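Local coordinates for epidermal growth factor receptor pathway substrate 8-like protein 1 (Mus musculus, PDB 2CY5) that probably takes part in signal transduction, its phosphotyrosine-binding (PTB) domain being expected to recognise peptide motifs in partner proteins, at residues Q10-H15 with A48-L53; V80-V85 with L121-I126; L94-C99 with V109-G114. One frame throughout, in Å; residues are numbered along the deposited sequence.

Contact 1. Residues Q10-H15 with A48-L53; sequences QYHVNH and AQEMLL
Y11, V13 and H15 pair with L53, M51 and Q49 through two backbone hydrogen bonds each, so six bonds zip the strands 10-15 and 49-53 together. The strands run antiparallel, with an angle of 141° between their directions. The bond from V13 N to M51 O is the straightest, 2.8 Å long with 173° at the hydrogen.

The tight side carries Y11, V13, H15, M51 and L53, with Q49 as its partly exposed end. V13 CG2 sits between its own backbone N and carbonyl carbon. From there it meets L53 CB at 4.1 Å. The selenium of M51, a selenomethionine, touches H15 CB at 3.8 Å and lies oblique to the imidazole ring. I122 of the helix 118-133 covers Y11, V13 and L53. At the other end of this face, E103 of the second subunit packs on H15, Q49 and M51. Two polar ends have partners beyond the strands: Y11 OH bonds to D125, and H15 NE2 to T18.

The other side is looser, with H12 and E50 exposed and N14 partly covered by L115. L52 is buried. Its CD1 stands over one face of the H12 ring, 3.9 Å from the centroid, in a CH-pi contact displaced toward the rim. The same methyl lies 3.2 Å from Y11 O. At the ring's edge, H12 ND1 makes a weak hydrogen bond of 3.4 Å to E50 OE2; the ring and carboxylate planes are 82° apart. A water donates to N14 OD1 at 2.8 Å and, weakly, to E50 OE1. N14 ND2 is held by Q113 of the next strand.

This is the antiparallel pairing of neighbouring strands in the sheet of a PTB domain, a PH-like fold.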
loop_
_atom_site.group_PDB
_atom_site.type_symbol
_atom_site.label_atom_id
_atom_site.label_comp_id
_atom_site.label_asym_id
_atom_site.label_seq_id
_atom_site.Cartn_x
_atom_site.Cartn_y
_atom_site.Cartn_z
ATOM N N GLN A 10 -22.121 -4.363 -0.518
ATOM C CA GLN A 10 -21.360 -3.149 -0.008
ATOM C C GLN A 10 -21.773 -2.692 1.319
ATOM O O GLN A 10 -22.932 -2.852 1.758
ATOM C CB GLN A 10 -21.445 -1.913 -0.834
ATOM C CG GLN A 10 -22.448 -2.012 -1.896
ATOM C CD GLN A 10 -22.451 -0.736 -2.719
ATOM O OE1 GLN A 10 -21.716 -0.621 -3.720
ATOM N NE2 GLN A 10 -23.208 0.262 -2.233
ATOM N N TYR A 11 -20.837 -2.082 2.008
ATOM C CA TYR A 11 -21.050 -1.593 3.342
ATOM C C TYR A 11 -20.352 -0.217 3.490
ATOM O O TYR A 11 -19.278 0.054 2.825
ATOM C CB TYR A 11 -20.354 -2.513 4.318
ATOM C CG TYR A 11 -20.800 -3.911 4.105
ATOM C CD1 TYR A 11 -20.053 -4.790 3.279
ATOM C CD2 TYR A 11 -21.975 -4.383 4.729
ATOM C CE1 TYR A 11 -20.440 -6.138 3.077
ATOM C CE2 TYR A 11 -22.364 -5.771 4.566
ATOM C CZ TYR A 11 -21.607 -6.619 3.775
ATOM O OH TYR A 11 -21.882 -7.913 3.610
ATOM N N HIS A 12 -21.005 0.695 4.175
ATOM C CA HIS A 12 -20.294 1.932 4.446
ATOM C C HIS A 12 -19.479 1.683 5.732
ATOM O O HIS A 12 -19.997 1.089 6.705
ATOM C CB HIS A 12 -21.230 3.065 4.689
ATOM C CG HIS A 12 -21.942 3.497 3.445
ATOM N ND1 HIS A 12 -21.667 4.694 2.817
ATOM C CD2 HIS A 12 -22.838 2.848 2.669
ATOM C CE1 HIS A 12 -22.372 4.753 1.710
ATOM N NE2 HIS A 12 -23.089 3.645 1.598
ATOM N N VAL A 13 -18.188 2.104 5.719
ATOM C CA VAL A 13 -17.414 1.948 6.928
ATOM C C VAL A 13 -16.566 3.220 7.061
ATOM O O VAL A 13 -16.468 3.969 6.098
ATOM C CB VAL A 13 -16.389 0.725 6.777
ATOM C CG1 VAL A 13 -17.172 -0.569 6.545
ATOM C CG2 VAL A 13 -15.469 1.021 5.636
ATOM N N ASN A 14 -15.875 3.325 8.179
ATOM C CA ASN A 14 -14.873 4.397 8.359
ATOM C C ASN A 14 -13.522 3.698 8.423
ATOM O O ASN A 14 -13.243 2.900 9.334
ATOM C CB ASN A 14 -15.097 5.051 9.762
ATOM C CG ASN A 14 -16.301 6.056 9.728
ATOM O OD1 ASN A 14 -16.615 6.532 8.751
ATOM N ND2 ASN A 14 -16.918 6.269 10.803
ATOM N N HIS A 15 -12.642 4.063 7.542
ATOM C CA HIS A 15 -11.294 3.463 7.690
ATOM C C HIS A 15 -10.624 4.167 8.860
ATOM O O HIS A 15 -10.720 5.427 8.978
ATOM C CB HIS A 15 -10.573 3.764 6.357
ATOM C CG HIS A 15 -9.106 3.465 6.476
ATOM N ND1 HIS A 15 -8.143 4.431 6.812
ATOM C CD2 HIS A 15 -8.431 2.287 6.374
ATOM C CE1 HIS A 15 -6.954 3.846 6.911
ATOM N NE2 HIS A 15 -7.093 2.545 6.644
ATOM N N ALA A 48 -10.836 8.911 11.275
ATOM C CA ALA A 48 -11.915 8.213 10.580
ATOM C C ALA A 48 -12.228 8.791 9.248
ATOM O O ALA A 48 -12.489 10.012 9.051
ATOM C CB ALA A 48 -13.176 8.158 11.524
ATOM N N GLN A 49 -12.185 7.954 8.260
ATOM C CA GLN A 49 -12.483 8.426 6.904
ATOM C C GLN A 49 -13.529 7.565 6.351
ATOM O O GLN A 49 -13.311 6.354 6.248
ATOM C CB GLN A 49 -11.244 8.351 6.050
ATOM C CG GLN A 49 -11.482 8.714 4.600
ATOM C CD GLN A 49 -10.135 8.842 3.814
ATOM O OE1 GLN A 49 -9.165 9.441 4.321
ATOM N NE2 GLN A 49 -10.084 8.302 2.574
ATOM N N GLU A 50 -14.651 8.134 5.855
ATOM C CA GLU A 50 -15.745 7.284 5.404
ATOM C C GLU A 50 -15.454 6.676 4.076
ATOM O O GLU A 50 -14.911 7.275 3.201
ATOM C CB GLU A 50 -17.116 8.057 5.398
ATOM C CG GLU A 50 -18.277 7.002 5.157
ATOM C CD GLU A 50 -19.690 7.678 5.177
ATOM O OE1 GLU A 50 -19.947 8.317 6.216
ATOM O OE2 GLU A 50 -20.481 7.567 4.196
HETATM N N MSE A 51 -15.780 5.389 3.911
HETATM C CA MSE A 51 -15.505 4.728 2.655
HETATM C C MSE A 51 -16.569 3.655 2.428
HETATM O O MSE A 51 -17.247 3.183 3.343
HETATM C CB MSE A 51 -14.155 3.931 2.745
HETATM C CG MSE A 51 -12.933 4.690 2.495
HETATM SE SE MSE A 51 -11.389 3.469 2.689
HETATM C CE MSE A 51 -10.202 5.095 2.529
ATOM N N LEU A 52 -16.637 3.243 1.210
ATOM C CA LEU A 52 -17.514 2.132 0.741
ATOM C C LEU A 52 -16.705 0.868 0.578
ATOM O O LEU A 52 -15.841 0.794 -0.293
ATOM C CB LEU A 52 -18.008 2.425 -0.657
ATOM C CG LEU A 52 -19.397 1.913 -1.017
ATOM C CD1 LEU A 52 -20.275 1.557 0.192
ATOM C CD2 LEU A 52 -20.029 3.074 -1.822
ATOM N N LEU A 53 -17.012 -0.158 1.374
ATOM C CA LEU A 53 -16.279 -1.424 1.292
ATOM C C LEU A 53 -17.160 -2.466 0.533
ATOM O O LEU A 53 -18.363 -2.746 0.904
ATOM C CB LEU A 53 -15.876 -1.892 2.727
ATOM C CG LEU A 53 -14.972 -3.149 2.746
ATOM C CD1 LEU A 53 -14.398 -3.496 4.172
ATOM C CD2 LEU A 53 -15.815 -4.411 2.415
HETATM O O HOH W 1 -18.851 8.021 9.346
#

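Contact 2. Residues V80-V85 with L121-I126; sequences VRCDAV and LIREDI. With CA (calcium ion), chain B.
C82 and A84 of the strand 80-85 point to the helix 121-126; the axes of the two segments approach to 7.6 Å and run nearly antiparallel, at 161°. This is the C-terminal helix of the PTB fold packed on an outermost strand of the sheet. A classic beta bulge lies near the start of the strand, where V80 and R81 both face V98.

The contact is small and rests mainly on C82 and R123. C82 SG is anti to its backbone N (chi1 175°), which carries the sulfur to the helix. It meets I126 CG2 at 3.8 Å and R123 CA at 3.9 Å. L95 and L97 of the next strand also touch C82, so the thiol lies buried between sheet and helix.

R123 packs on the strand with its aliphatic part. Its CD lies 3.7 Å from A84 N and also touches A84 CB. D83 points away from the helix, but its OD2 returns to R123 CD. The two side chains run side by side in the same direction, yet their charged ends do not pair. R123 NE forms a salt bridge with E120, while D83 OD1 pairs with R81 NH2 at 3.2 Å. D83 OD2 takes a weak hydrogen bond from A84 N, which ties the carboxylate to its own strand. A water links the two segments: it donates to C82 O and accepts from R123 NH1 at the edge of the guanidinium, in its plane.

D125 lies away from the strand and turns to a calcium ion also bound by A6 O. Five waters also bind the ion; one of them donates to D125 O. D125 OD1 binds the calcium at 2.4 Å.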
loop_
_atom_site.group_PDB
_atom_site.type_symbol
_atom_site.label_atom_id
_atom_site.label_comp_id
_atom_site.label_asym_id
_atom_site.label_seq_id
_atom_site.Cartn_x
_atom_site.Cartn_y
_atom_site.Cartn_z
ATOM N N VAL A 80 -4.960 -12.318 4.290
ATOM C CA VAL A 80 -4.410 -13.411 5.007
ATOM C C VAL A 80 -5.246 -13.586 6.200
ATOM O O VAL A 80 -5.216 -14.640 6.757
ATOM C CB VAL A 80 -2.861 -13.225 5.359
ATOM C CG1 VAL A 80 -2.180 -12.119 4.547
ATOM C CG2 VAL A 80 -2.696 -12.675 6.726
ATOM N N ARG A 81 -5.973 -12.566 6.649
ATOM C CA ARG A 81 -6.834 -12.748 7.826
ATOM C C ARG A 81 -7.955 -11.707 7.915
ATOM O O ARG A 81 -7.727 -10.491 7.611
ATOM C CB ARG A 81 -6.096 -12.602 9.136
ATOM C CG ARG A 81 -7.055 -13.043 10.223
ATOM C CD ARG A 81 -6.336 -13.601 11.501
ATOM N NE ARG A 81 -7.274 -13.943 12.543
ATOM C CZ ARG A 81 -6.966 -13.932 13.816
ATOM N NH1 ARG A 81 -5.715 -13.642 14.198
ATOM N NH2 ARG A 81 -7.952 -14.063 14.702
ATOM N N CYS A 82 -9.139 -12.099 8.464
ATOM C CA CYS A 82 -10.179 -11.072 8.581
ATOM C C CYS A 82 -10.853 -11.351 9.916
ATOM O O CYS A 82 -11.223 -12.507 10.114
ATOM C CB CYS A 82 -11.185 -11.261 7.408
ATOM S SG CYS A 82 -12.549 -10.084 7.641
ATOM N N ASP A 83 -10.970 -10.394 10.844
ATOM C CA ASP A 83 -11.609 -10.639 12.143
ATOM C C ASP A 83 -12.391 -9.406 12.525
ATOM O O ASP A 83 -12.333 -8.350 11.838
ATOM C CB ASP A 83 -10.635 -10.880 13.182
ATOM C CG ASP A 83 -11.224 -11.789 14.373
ATOM O OD1 ASP A 83 -10.514 -12.181 15.315
ATOM O OD2 ASP A 83 -12.422 -12.094 14.364
ATOM N N ALA A 84 -13.234 -9.503 13.552
ATOM C CA ALA A 84 -13.967 -8.350 13.996
ATOM C C ALA A 84 -13.622 -8.332 15.482
ATOM O O ALA A 84 -13.540 -9.381 16.116
ATOM C CB ALA A 84 -15.436 -8.492 13.834
ATOM N N VAL A 85 -13.464 -7.184 16.089
ATOM C CA VAL A 85 -13.101 -7.198 17.498
ATOM C C VAL A 85 -13.603 -5.962 18.167
ATOM O O VAL A 85 -13.830 -4.968 17.481
ATOM C CB VAL A 85 -11.557 -7.388 17.713
ATOM C CG1 VAL A 85 -10.803 -6.279 17.113
ATOM C CG2 VAL A 85 -11.229 -7.472 19.217
ATOM N N LEU A 121 -20.877 -8.570 10.622
ATOM C CA LEU A 121 -21.580 -8.969 9.370
ATOM C C LEU A 121 -20.625 -8.895 8.255
ATOM O O LEU A 121 -20.629 -9.732 7.357
ATOM C CB LEU A 121 -22.740 -8.000 9.125
ATOM C CG LEU A 121 -23.698 -8.248 7.951
ATOM C CD1 LEU A 121 -24.477 -9.500 8.213
ATOM C CD2 LEU A 121 -24.730 -7.139 7.757
ATOM N N ILE A 122 -19.695 -7.938 8.309
ATOM C CA ILE A 122 -18.764 -7.821 7.124
ATOM C C ILE A 122 -17.722 -8.919 7.174
ATOM O O ILE A 122 -17.363 -9.462 6.110
ATOM C CB ILE A 122 -18.044 -6.386 7.073
ATOM C CG1 ILE A 122 -19.095 -5.212 7.009
ATOM C CG2 ILE A 122 -17.149 -6.328 5.842
ATOM C CD1 ILE A 122 -18.462 -3.757 7.355
ATOM N N ARG A 123 -17.218 -9.219 8.392
ATOM C CA ARG A 123 -16.306 -10.339 8.633
ATOM C C ARG A 123 -16.911 -11.637 8.079
ATOM O O ARG A 123 -16.223 -12.356 7.346
ATOM C CB ARG A 123 -16.041 -10.516 10.114
ATOM C CG ARG A 123 -15.202 -11.796 10.385
ATOM C CD ARG A 123 -15.238 -12.117 11.848
ATOM N NE ARG A 123 -16.555 -12.713 12.007
ATOM C CZ ARG A 123 -16.848 -13.914 11.496
ATOM N NH1 ARG A 123 -15.932 -14.617 10.827
ATOM N NH2 ARG A 123 -18.071 -14.386 11.634
ATOM N N GLU A 124 -18.189 -11.896 8.332
ATOM C CA GLU A 124 -18.724 -13.174 7.836
ATOM C C GLU A 124 -18.772 -13.172 6.393
ATOM O O GLU A 124 -18.519 -14.204 5.868
ATOM C CB GLU A 124 -20.182 -13.448 8.342
ATOM C CG GLU A 124 -20.298 -13.988 9.718
ATOM C CD GLU A 124 -21.871 -14.024 10.045
ATOM O OE1 GLU A 124 -22.442 -13.038 10.665
ATOM O OE2 GLU A 124 -22.519 -14.990 9.576
ATOM N N ASP A 125 -19.094 -12.061 5.735
ATOM C CA ASP A 125 -19.167 -11.996 4.305
ATOM C C ASP A 125 -17.797 -12.198 3.635
ATOM O O ASP A 125 -17.588 -13.056 2.717
ATOM C CB ASP A 125 -19.745 -10.625 3.925
ATOM C CG ASP A 125 -20.057 -10.524 2.418
ATOM O OD1 ASP A 125 -19.958 -11.550 1.728
ATOM O OD2 ASP A 125 -20.466 -9.470 1.927
ATOM N N ILE A 126 -16.796 -11.514 4.194
ATOM C CA ILE A 126 -15.442 -11.705 3.597
ATOM C C ILE A 126 -14.996 -13.074 3.869
ATOM O O ILE A 126 -14.448 -13.725 2.991
ATOM C CB ILE A 126 -14.433 -10.684 4.241
ATOM C CG1 ILE A 126 -14.933 -9.286 3.720
ATOM C CG2 ILE A 126 -12.899 -11.135 3.998
ATOM C CD1 ILE A 126 -14.119 -8.062 4.402
HETATM CA CA CA B . -20.942 -12.566 -0.181
HETATM O O HOH W 2 -13.494 -14.867 9.780
HETATM O O HOH W 3 -20.736 -10.272 -0.826
HETATM O O HOH W 4 -19.590 -14.079 0.863
HETATM O O HOH W 5 -19.448 -12.690 -2.095
HETATM O O HOH W 6 -22.716 -12.718 1.349
HETATM O O HOH W 7 -21.855 -14.762 -0.656
#

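Contact 3. Residues L94-C99 with V109-G114; sequences LLLLVC and VHFFQG
L94 stands across from Q113, a non-hydrogen-bonded pair, and its CD2 lies 4.1 Å from Q113 CA. L94 CD1 is 4.0 Å from F111 CD1. L95 is bound to F112 by two backbone hydrogen bonds. Their side chains lie side by side, CB to CB at 4.1 Å. L96 is on the face of L94, opposite L95. Its CG is anti to the backbone N (chi1 -165°), which places it over the F111 ring. The CH-pi contact from L96 CG to the F111 ring centroid is 4.2 Å, offset toward the rim. L96 CD1 comes to 3.6 Å from F111 CZ. A33 and L37 of the helix 30-42 also touch that ring. An alanine in place of F111 would probably open a gap beside L94 and L96 and deprive the helix 30-42 of an aromatic partner. L97 makes two more backbone bonds, with H110, and its CD1 meets F112 CE1 at 3.9 Å. V98 adds a looser contact to V109 CG2. C99 SG ends the row 3.8 Å from H110 CD2, oblique to a ring whose ND1 bonds to T18. The result is a buried antiparallel beta hairpin near the centre of the PTB domain, between strands 9-20 and 79-85.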
loop_
_atom_site.group_PDB
_atom_site.type_symbol
_atom_site.label_atom_id
_atom_site.label_comp_id
_atom_site.label_asym_id
_atom_site.label_seq_id
_atom_site.Cartn_x
_atom_site.Cartn_y
_atom_site.Cartn_z
ATOM N N LEU A 94 -14.622 -3.432 15.643
ATOM C CA LEU A 94 -13.755 -2.998 14.555
ATOM C C LEU A 94 -13.637 -4.223 13.590
ATOM O O LEU A 94 -13.580 -5.394 14.019
ATOM C CB LEU A 94 -12.391 -2.780 15.112
ATOM C CG LEU A 94 -12.479 -1.584 16.141
ATOM C CD1 LEU A 94 -11.050 -1.359 16.603
ATOM C CD2 LEU A 94 -13.137 -0.277 15.507
ATOM N N LEU A 95 -13.479 -3.918 12.316
ATOM C CA LEU A 95 -13.242 -4.911 11.336
ATOM C C LEU A 95 -11.658 -4.903 11.108
ATOM O O LEU A 95 -11.031 -3.849 10.819
ATOM C CB LEU A 95 -13.898 -4.508 10.029
ATOM C CG LEU A 95 -13.436 -5.519 8.923
ATOM C CD1 LEU A 95 -14.012 -6.941 9.112
ATOM C CD2 LEU A 95 -13.979 -5.000 7.443
ATOM N N LEU A 96 -11.011 -6.024 11.289
ATOM C CA LEU A 96 -9.576 -6.043 11.040
ATOM C C LEU A 96 -9.328 -6.856 9.814
ATOM O O LEU A 96 -9.896 -7.993 9.587
ATOM C CB LEU A 96 -8.943 -6.667 12.234
ATOM C CG LEU A 96 -7.440 -6.520 12.432
ATOM C CD1 LEU A 96 -7.035 -6.939 13.838
ATOM C CD2 LEU A 96 -6.898 -7.421 11.539
ATOM N N LEU A 97 -8.544 -6.328 8.893
ATOM C CA LEU A 97 -8.141 -7.107 7.686
ATOM C C LEU A 97 -6.598 -7.118 7.580
ATOM O O LEU A 97 -5.966 -6.059 7.636
ATOM C CB LEU A 97 -8.672 -6.523 6.353
ATOM C CG LEU A 97 -10.043 -6.777 5.877
ATOM C CD1 LEU A 97 -10.252 -5.823 4.618
ATOM C CD2 LEU A 97 -10.059 -8.235 5.423
ATOM N N VAL A 98 -5.985 -8.284 7.499
ATOM C CA VAL A 98 -4.528 -8.285 7.304
ATOM C C VAL A 98 -4.364 -8.697 5.850
ATOM O O VAL A 98 -4.931 -9.747 5.429
ATOM C CB VAL A 98 -3.900 -9.313 8.206
ATOM C CG1 VAL A 98 -2.247 -9.385 7.920
ATOM C CG2 VAL A 98 -4.377 -9.099 9.667
ATOM N N CYS A 99 -3.577 -7.946 5.011
ATOM C CA CYS A 99 -3.402 -8.317 3.606
ATOM C C CYS A 99 -1.845 -8.476 3.406
ATOM O O CYS A 99 -1.029 -7.864 4.185
ATOM C CB CYS A 99 -3.861 -7.158 2.752
ATOM S SG CYS A 99 -5.611 -7.053 3.061
ATOM N N VAL A 109 -1.821 -4.340 8.395
ATOM C CA VAL A 109 -3.053 -4.461 9.166
ATOM C C VAL A 109 -3.963 -3.270 8.770
ATOM O O VAL A 109 -3.500 -2.117 8.854
ATOM C CB VAL A 109 -2.738 -4.378 10.630
ATOM C CG1 VAL A 109 -4.108 -4.163 11.435
ATOM C CG2 VAL A 109 -1.936 -5.672 10.975
ATOM N N HIS A 110 -5.199 -3.515 8.364
ATOM C CA HIS A 110 -6.114 -2.405 8.096
ATOM C C HIS A 110 -7.300 -2.496 9.196
ATOM O O HIS A 110 -7.883 -3.599 9.439
ATOM C CB HIS A 110 -6.753 -2.565 6.767
ATOM C CG HIS A 110 -5.803 -2.671 5.598
ATOM N ND1 HIS A 110 -5.302 -1.552 4.958
ATOM C CD2 HIS A 110 -5.242 -3.755 4.975
ATOM C CE1 HIS A 110 -4.452 -1.955 4.008
ATOM N NE2 HIS A 110 -4.389 -3.275 4.004
ATOM N N PHE A 111 -7.617 -1.385 9.852
ATOM C CA PHE A 111 -8.740 -1.367 10.803
ATOM C C PHE A 111 -9.831 -0.446 10.258
ATOM O O PHE A 111 -9.565 0.743 9.821
ATOM C CB PHE A 111 -8.298 -0.805 12.145
ATOM C CG PHE A 111 -7.754 -1.797 13.096
ATOM C CD1 PHE A 111 -8.568 -2.657 13.753
ATOM C CD2 PHE A 111 -6.381 -1.800 13.372
ATOM C CE1 PHE A 111 -8.079 -3.529 14.731
ATOM C CE2 PHE A 111 -5.835 -2.668 14.353
ATOM C CZ PHE A 111 -6.680 -3.557 15.079
ATOM N N PHE A 112 -11.096 -0.954 10.375
ATOM C CA PHE A 112 -12.304 -0.202 9.939
ATOM C C PHE A 112 -13.320 -0.260 11.028
ATOM O O PHE A 112 -13.359 -1.197 11.815
ATOM C CB PHE A 112 -12.910 -0.770 8.649
ATOM C CG PHE A 112 -11.945 -0.866 7.513
ATOM C CD1 PHE A 112 -11.106 -2.022 7.362
ATOM C CD2 PHE A 112 -11.913 0.074 6.536
ATOM C CE1 PHE A 112 -10.295 -2.225 6.212
ATOM C CE2 PHE A 112 -11.068 -0.075 5.320
ATOM C CZ PHE A 112 -10.272 -1.252 5.162
ATOM N N GLN A 113 -14.068 0.822 11.152
ATOM C CA GLN A 113 -15.126 0.954 12.197
ATOM C C GLN A 113 -16.365 0.681 11.422
ATOM O O GLN A 113 -16.583 1.194 10.335
ATOM C CB GLN A 113 -15.233 2.373 12.623
ATOM C CG GLN A 113 -16.167 2.603 13.685
ATOM C CD GLN A 113 -15.990 4.017 14.155
ATOM O OE1 GLN A 113 -15.942 5.024 13.358
ATOM N NE2 GLN A 113 -15.872 4.122 15.454
ATOM N N GLY A 114 -17.247 -0.149 11.935
ATOM C CA GLY A 114 -18.402 -0.433 11.087
ATOM C C GLY A 114 -19.414 0.648 11.511
ATOM O O GLY A 114 -19.215 1.244 12.581
#

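How the contacts relate
From the N terminus, strand 9-20 leads into helix 30-42, and contact 1 closes this first loop when strand 49-55 returns beside it. Two further strands, 59-63 and 70-75, follow before contact 2 begins at 80-85. Contact 3 then closes a short hairpin loop. It lies wholly within the longer loop that contact 2 completes at the helix 118-133. Contact 1 is finished before either, so none of the loops cross. Strands 79-85 and 94-99 follow each other and pair, D83 O with L96 N, which joins contacts 2 and 3. Strand 108-114 lies beside strand 9-20, which joins contact 3 to contact 1 through N14 O and Q113 N. The last helix lies across the sheet and ties contact 2 back to contact 1.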